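Local coordinates for protein agmatinase (Deinococcus radiodurans, PDB 1WOI) that probably hydrolyses agmatine to putrescine and urea, as an arginase-family enzyme with two manganese ions in each subunit, at residues A[144-149]-A[192-197]; A[227-232]-A[272-277]. One frame throughout, in Å; residues are numbered along the deposited sequence.

Contact 1 (A[144-149]-A[192-197]); sequences AHLDFT and AAARAR. With MN (manganese (II) ion), chain H; MN (manganese (II) ion), chain G.
F148, in the irregular loop that follows strand 137-142, comes closest by backbone to A194 of helix 188-196, and a separation of 7.0 Å between their CA atoms means that side chains bridge the two segments. Most of the bridging is done by the F148 ring. Its CG lies anti to the backbone N (chi1 -160°), which carries the ring out to the helix. There F148 CE2 has the methyl CB of A193 at 3.9 Å, in the ring plane and at its edge, while F148 CD2 stands 3.9 Å from CB of A194. Past the far end of the ring, R197 bends at chi3 (62°) and lays its CD 3.5 Å from F148 CZ, again near the ring plane; the guanidinium is tilted 66° to the ring, so the methylene, and not a stacked cation, makes this contact. L146 adds a smaller touch, CD2 to CB of A194 at 4.1 Å. In the arginase fold this loop carries metal ligands, and between L146 and F148 the chain turns D147 the other way: its OD2 binds one manganese at 2.1 Å, and H145 ND1 binds the other at 2.3 Å. With an alanine in place of F148, the methyls of A193 and A194 and the R197 methylene would probably lose their main apolar partner in this loop, opening a gap between the loop and helix 188-196. F163 and C167 of helix 162-169 also pack on F148, and R164 NH1 bonds to its backbone O.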
loop_
_atom_site.group_PDB
_atom_site.type_symbol
_atom_site.label_atom_id
_atom_site.label_comp_id
_atom_site.label_asym_id
_atom_site.label_seq_id
_atom_site.Cartn_x
_atom_site.Cartn_y
_atom_site.Cartn_z
ATOM N N ALA A 144 -5.745 -23.729 10.209
ATOM C CA ALA A 144 -4.451 -23.822 10.859
ATOM C C ALA A 144 -4.752 -23.977 12.344
ATOM O O ALA A 144 -3.900 -24.405 13.116
ATOM C CB ALA A 144 -3.636 -22.545 10.616
ATOM N N HIS A 145 -5.982 -23.640 12.730
ATOM C CA HIS A 145 -6.399 -23.700 14.130
ATOM C C HIS A 145 -7.572 -24.657 14.366
ATOM O O HIS A 145 -8.355 -24.934 13.463
ATOM C CB HIS A 145 -6.775 -22.296 14.622
ATOM C CG HIS A 145 -5.819 -21.221 14.190
ATOM N ND1 HIS A 145 -6.057 -20.406 13.102
ATOM C CD2 HIS A 145 -4.632 -20.820 14.708
ATOM C CE1 HIS A 145 -5.059 -19.551 12.969
ATOM N NE2 HIS A 145 -4.183 -19.780 13.931
ATOM N N LEU A 146 -7.690 -25.163 15.590
ATOM C CA LEU A 146 -8.755 -26.108 15.924
ATOM C C LEU A 146 -10.119 -25.441 16.142
ATOM O O LEU A 146 -11.152 -25.983 15.745
ATOM C CB LEU A 146 -8.359 -26.906 17.173
ATOM C CG LEU A 146 -9.271 -28.077 17.553
ATOM C CD1 LEU A 146 -9.207 -29.151 16.467
ATOM C CD2 LEU A 146 -8.829 -28.645 18.896
ATOM N N ASP A 147 -10.108 -24.269 16.771
ATOM C CA ASP A 147 -11.323 -23.511 17.067
ATOM C C ASP A 147 -12.391 -24.310 17.819
ATOM O O ASP A 147 -13.579 -24.261 17.484
ATOM C CB ASP A 147 -11.923 -22.930 15.781
ATOM C CG ASP A 147 -10.966 -21.997 15.057
ATOM O OD1 ASP A 147 -10.124 -21.349 15.717
ATOM O OD2 ASP A 147 -11.070 -21.902 13.823
ATOM N N PHE A 148 -11.960 -25.036 18.845
ATOM C CA PHE A 148 -12.863 -25.834 19.666
ATOM C C PHE A 148 -12.717 -25.413 21.135
ATOM O O PHE A 148 -12.934 -26.215 22.048
ATOM C CB PHE A 148 -12.534 -27.325 19.518
ATOM C CG PHE A 148 -13.668 -28.235 19.912
ATOM C CD1 PHE A 148 -14.848 -28.238 19.185
ATOM C CD2 PHE A 148 -13.559 -29.076 21.015
ATOM C CE1 PHE A 148 -15.915 -29.069 19.549
ATOM C CE2 PHE A 148 -14.618 -29.908 21.386
ATOM C CZ PHE A 148 -15.792 -29.903 20.653
ATOM N N THR A 149 -12.356 -24.150 21.343
ATOM C CA THR A 149 -12.160 -23.585 22.680
ATOM C C THR A 149 -13.482 -23.202 23.349
ATOM O O THR A 149 -14.401 -22.702 22.695
ATOM C CB THR A 149 -11.231 -22.336 22.602
ATOM O OG1 THR A 149 -9.897 -22.759 22.281
ATOM C CG2 THR A 149 -11.218 -21.566 23.923
ATOM N N ALA A 192 -7.867 -31.865 23.726
ATOM C CA ALA A 192 -8.251 -33.063 24.466
ATOM C C ALA A 192 -9.754 -33.312 24.362
ATOM O O ALA A 192 -10.192 -34.454 24.199
ATOM C CB ALA A 192 -7.838 -32.929 25.934
ATOM N N ALA A 193 -10.546 -32.246 24.463
ATOM C CA ALA A 193 -11.996 -32.371 24.368
ATOM C C ALA A 193 -12.378 -32.887 22.985
ATOM O O ALA A 193 -13.182 -33.815 22.853
ATOM C CB ALA A 193 -12.660 -31.021 24.620
ATOM N N ALA A 194 -11.806 -32.281 21.950
ATOM C CA ALA A 194 -12.108 -32.704 20.588
ATOM C C ALA A 194 -11.791 -34.189 20.419
ATOM O O ALA A 194 -12.606 -34.945 19.893
ATOM C CB ALA A 194 -11.304 -31.883 19.588
ATOM N N ARG A 195 -10.609 -34.601 20.869
ATOM C CA ARG A 195 -10.198 -36.000 20.755
ATOM C C ARG A 195 -11.115 -36.923 21.558
ATOM O O ARG A 195 -11.509 -37.993 21.083
ATOM C CB ARG A 195 -8.757 -36.186 21.244
ATOM C CG ARG A 195 -7.688 -35.583 20.348
ATOM C CD ARG A 195 -6.301 -35.925 20.875
ATOM N NE ARG A 195 -5.242 -35.247 20.136
ATOM C CZ ARG A 195 -4.951 -35.482 18.860
ATOM N NH1 ARG A 195 -5.643 -36.386 18.172
ATOM N NH2 ARG A 195 -3.964 -34.814 18.274
ATOM N N ALA A 196 -11.441 -36.510 22.779
ATOM C CA ALA A 196 -12.299 -37.303 23.652
ATOM C C ALA A 196 -13.696 -37.487 23.060
ATOM O O ALA A 196 -14.407 -38.417 23.429
ATOM C CB ALA A 196 -12.388 -36.650 25.034
ATOM N N ARG A 197 -14.077 -36.601 22.141
ATOM C CA ARG A 197 -15.379 -36.665 21.475
ATOM C C ARG A 197 -15.312 -37.479 20.181
ATOM O O ARG A 197 -16.322 -37.638 19.493
ATOM C CB ARG A 197 -15.883 -35.262 21.122
ATOM C CG ARG A 197 -16.294 -34.407 22.295
ATOM C CD ARG A 197 -16.778 -33.046 21.812
ATOM N NE ARG A 197 -17.951 -33.156 20.955
ATOM C CZ ARG A 197 -19.182 -32.800 21.312
ATOM N NH1 ARG A 197 -19.418 -32.299 22.517
ATOM N NH2 ARG A 197 -20.183 -32.951 20.461
HETATM MN MN MN H . -7.722 -20.365 11.501
HETATM MN MN MN G . -10.608 -21.059 11.986
HETATM O O HOH W 1 -9.346 -19.513 13.291
#

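Contact 2 (A[227-232]-A[272-277]); sequences SVDVDG and LVELAP. With MN (manganese (II) ion), chain H; MN (manganese (II) ion), chain G.
D229 holds its CG anti to the backbone N (chi1 -179°), carrying the carboxylate out from the sheet face at the C-terminal end of strand 223-229, while E274 turns its CG beside its own backbone N (chi1 -66°) and folds again at chi2; the aliphatic part of E274 thereby meets D229, with E274 CB 3.3 Å from D229 OD1. The two carboxylate planes are not far from parallel, but the charged ends are not in contact: E274 OE2 is instead hydrogen-bonded to H121 N and N159 ND2. Parallel pairing of V228 with L272 and of D229 with V273 sets this register. V273 N donates to V228 O at 2.9 Å, and V230 N to V273 O at 3.1 Å, both nearly straight. On the face carrying V228 and L272, L272 CD2 rests on V228 CG1, while its CD1 reaches past the strand end to V230 CG1 at 3.7 Å; V230 also sets CG2 over the backbone of E274. Helix 284-302 packs on this apolar side through L292 and M289. Beyond the strand, D231 N donates to D229 OD1 at 2.9 Å, 35° out of the carboxylate plane, forming an Asx turn that helps fix the carboxylate. D229 OD2 bridges the two manganese ions, 2.2 Å from the one in chain G and 2.3 Å from the one in chain H; both oxygens of D231 bind the latter. Two aspartates one residue apart, sharing a binuclear manganese site at the C-terminal end of a central parallel strand, form the Asp-x-Asp element of the arginase family.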
loop_
_atom_site.group_PDB
_atom_site.type_symbol
_atom_site.label_atom_id
_atom_site.label_comp_id
_atom_site.label_asym_id
_atom_site.label_seq_id
_atom_site.Cartn_x
_atom_site.Cartn_y
_atom_site.Cartn_z
ATOM N N SER A 227 -16.014 -26.415 6.007
ATOM C CA SER A 227 -15.671 -25.137 6.610
ATOM C C SER A 227 -14.237 -24.857 6.199
ATOM O O SER A 227 -13.305 -25.518 6.662
ATOM C CB SER A 227 -15.762 -25.175 8.131
ATOM O OG SER A 227 -15.432 -23.896 8.651
ATOM N N VAL A 228 -14.057 -23.881 5.320
ATOM C CA VAL A 228 -12.724 -23.543 4.860
ATOM C C VAL A 228 -12.239 -22.227 5.445
ATOM O O VAL A 228 -12.772 -21.162 5.132
ATOM C CB VAL A 228 -12.675 -23.442 3.319
ATOM C CG1 VAL A 228 -11.243 -23.122 2.862
ATOM C CG2 VAL A 228 -13.166 -24.747 2.693
ATOM N N ASP A 229 -11.240 -22.316 6.313
ATOM C CA ASP A 229 -10.625 -21.132 6.910
ATOM C C ASP A 229 -9.409 -20.893 6.019
ATOM O O ASP A 229 -8.532 -21.759 5.917
ATOM C CB ASP A 229 -10.168 -21.431 8.335
ATOM C CG ASP A 229 -9.551 -20.223 9.019
ATOM O OD1 ASP A 229 -8.930 -19.380 8.340
ATOM O OD2 ASP A 229 -9.670 -20.132 10.251
ATOM N N VAL A 230 -9.346 -19.738 5.370
ATOM C CA VAL A 230 -8.226 -19.475 4.478
ATOM C C VAL A 230 -6.851 -19.572 5.132
ATOM O O VAL A 230 -5.860 -19.788 4.425
ATOM C CB VAL A 230 -8.355 -18.095 3.764
ATOM C CG1 VAL A 230 -9.695 -18.002 3.051
ATOM C CG2 VAL A 230 -8.195 -16.953 4.760
ATOM N N ASP A 231 -6.758 -19.427 6.456
ATOM C CA ASP A 231 -5.434 -19.525 7.060
ATOM C C ASP A 231 -4.923 -20.958 7.100
ATOM O O ASP A 231 -3.791 -21.213 7.519
ATOM C CB ASP A 231 -5.345 -18.855 8.451
ATOM C CG ASP A 231 -6.226 -19.498 9.498
ATOM O OD1 ASP A 231 -6.388 -20.738 9.498
ATOM O OD2 ASP A 231 -6.738 -18.737 10.351
ATOM N N GLY A 232 -5.749 -21.894 6.634
ATOM C CA GLY A 232 -5.308 -23.277 6.558
ATOM C C GLY A 232 -4.273 -23.348 5.443
ATOM O O GLY A 232 -3.363 -24.187 5.447
ATOM N N LEU A 272 -16.670 -20.135 3.717
ATOM C CA LEU A 272 -15.330 -19.663 3.388
ATOM C C LEU A 272 -15.136 -18.507 4.353
ATOM O O LEU A 272 -15.782 -17.468 4.209
ATOM C CB LEU A 272 -15.309 -19.169 1.934
ATOM C CG LEU A 272 -13.947 -18.933 1.264
ATOM C CD1 LEU A 272 -13.231 -17.722 1.850
ATOM C CD2 LEU A 272 -13.121 -20.188 1.442
ATOM N N VAL A 273 -14.258 -18.691 5.338
ATOM C CA VAL A 273 -14.043 -17.670 6.361
ATOM C C VAL A 273 -12.612 -17.173 6.556
ATOM O O VAL A 273 -11.659 -17.756 6.046
ATOM C CB VAL A 273 -14.550 -18.180 7.733
ATOM C CG1 VAL A 273 -16.013 -18.568 7.627
ATOM C CG2 VAL A 273 -13.713 -19.375 8.196
ATOM N N GLU A 274 -12.500 -16.077 7.310
ATOM C CA GLU A 274 -11.237 -15.431 7.669
ATOM C C GLU A 274 -10.428 -14.758 6.552
ATOM O O GLU A 274 -9.269 -14.400 6.752
ATOM C CB GLU A 274 -10.338 -16.419 8.429
ATOM C CG GLU A 274 -10.863 -16.866 9.806
ATOM C CD GLU A 274 -10.835 -15.769 10.878
ATOM O OE1 GLU A 274 -10.076 -14.787 10.733
ATOM O OE2 GLU A 274 -11.562 -15.903 11.888
ATOM N N LEU A 275 -11.020 -14.579 5.378
ATOM C CA LEU A 275 -10.301 -13.901 4.300
ATOM C C LEU A 275 -10.277 -12.423 4.697
ATOM O O LEU A 275 -11.310 -11.878 5.072
ATOM C CB LEU A 275 -11.062 -14.050 2.978
ATOM C CG LEU A 275 -10.367 -13.800 1.632
ATOM C CD1 LEU A 275 -11.289 -12.956 0.759
ATOM C CD2 LEU A 275 -9.022 -13.128 1.807
ATOM N N ALA A 276 -9.107 -11.793 4.620
ATOM C CA ALA A 276 -8.940 -10.374 4.958
ATOM C C ALA A 276 -8.301 -9.700 3.745
ATOM O O ALA A 276 -7.077 -9.651 3.631
ATOM C CB ALA A 276 -8.031 -10.222 6.182
ATOM N N PRO A 277 -9.127 -9.168 2.826
ATOM C CA PRO A 277 -8.703 -8.493 1.592
ATOM C C PRO A 277 -7.751 -7.335 1.832
ATOM O O PRO A 277 -6.818 -7.105 1.061
ATOM C CB PRO A 277 -10.021 -8.003 0.985
ATOM C CG PRO A 277 -11.055 -8.889 1.592
ATOM C CD PRO A 277 -10.583 -9.044 3.005
HETATM MN MN MN H . -7.722 -20.365 11.501
HETATM MN MN MN G . -10.608 -21.059 11.986
HETATM O O HOH W 1 -9.346 -19.513 13.291
#

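Along the chain, contact 1 comes first: residues 144-149 leave strand 137-142 and meet 192-197 after helix 162-169 and strand 173-181, closing a loop of 42 intervening residues. Contact 2 opens only later, at 227-232, and closes at 272-277 across the beta-alpha-beta unit of strand 223-229, helix 251-264 and strand 266-273. The two are in series, neither nested nor crossed. Their centres lie 18 Å apart, yet segments 144-149 and 227-232 converge at the binuclear site: each supplies ligands to both manganese ions, water 1 belongs to both contacts, and A144 N probably bonds to D231 OD1. Contact 1 fastens the metal-bearing loop to a peripheral helix, whereas contact 2 lies within the central sheet.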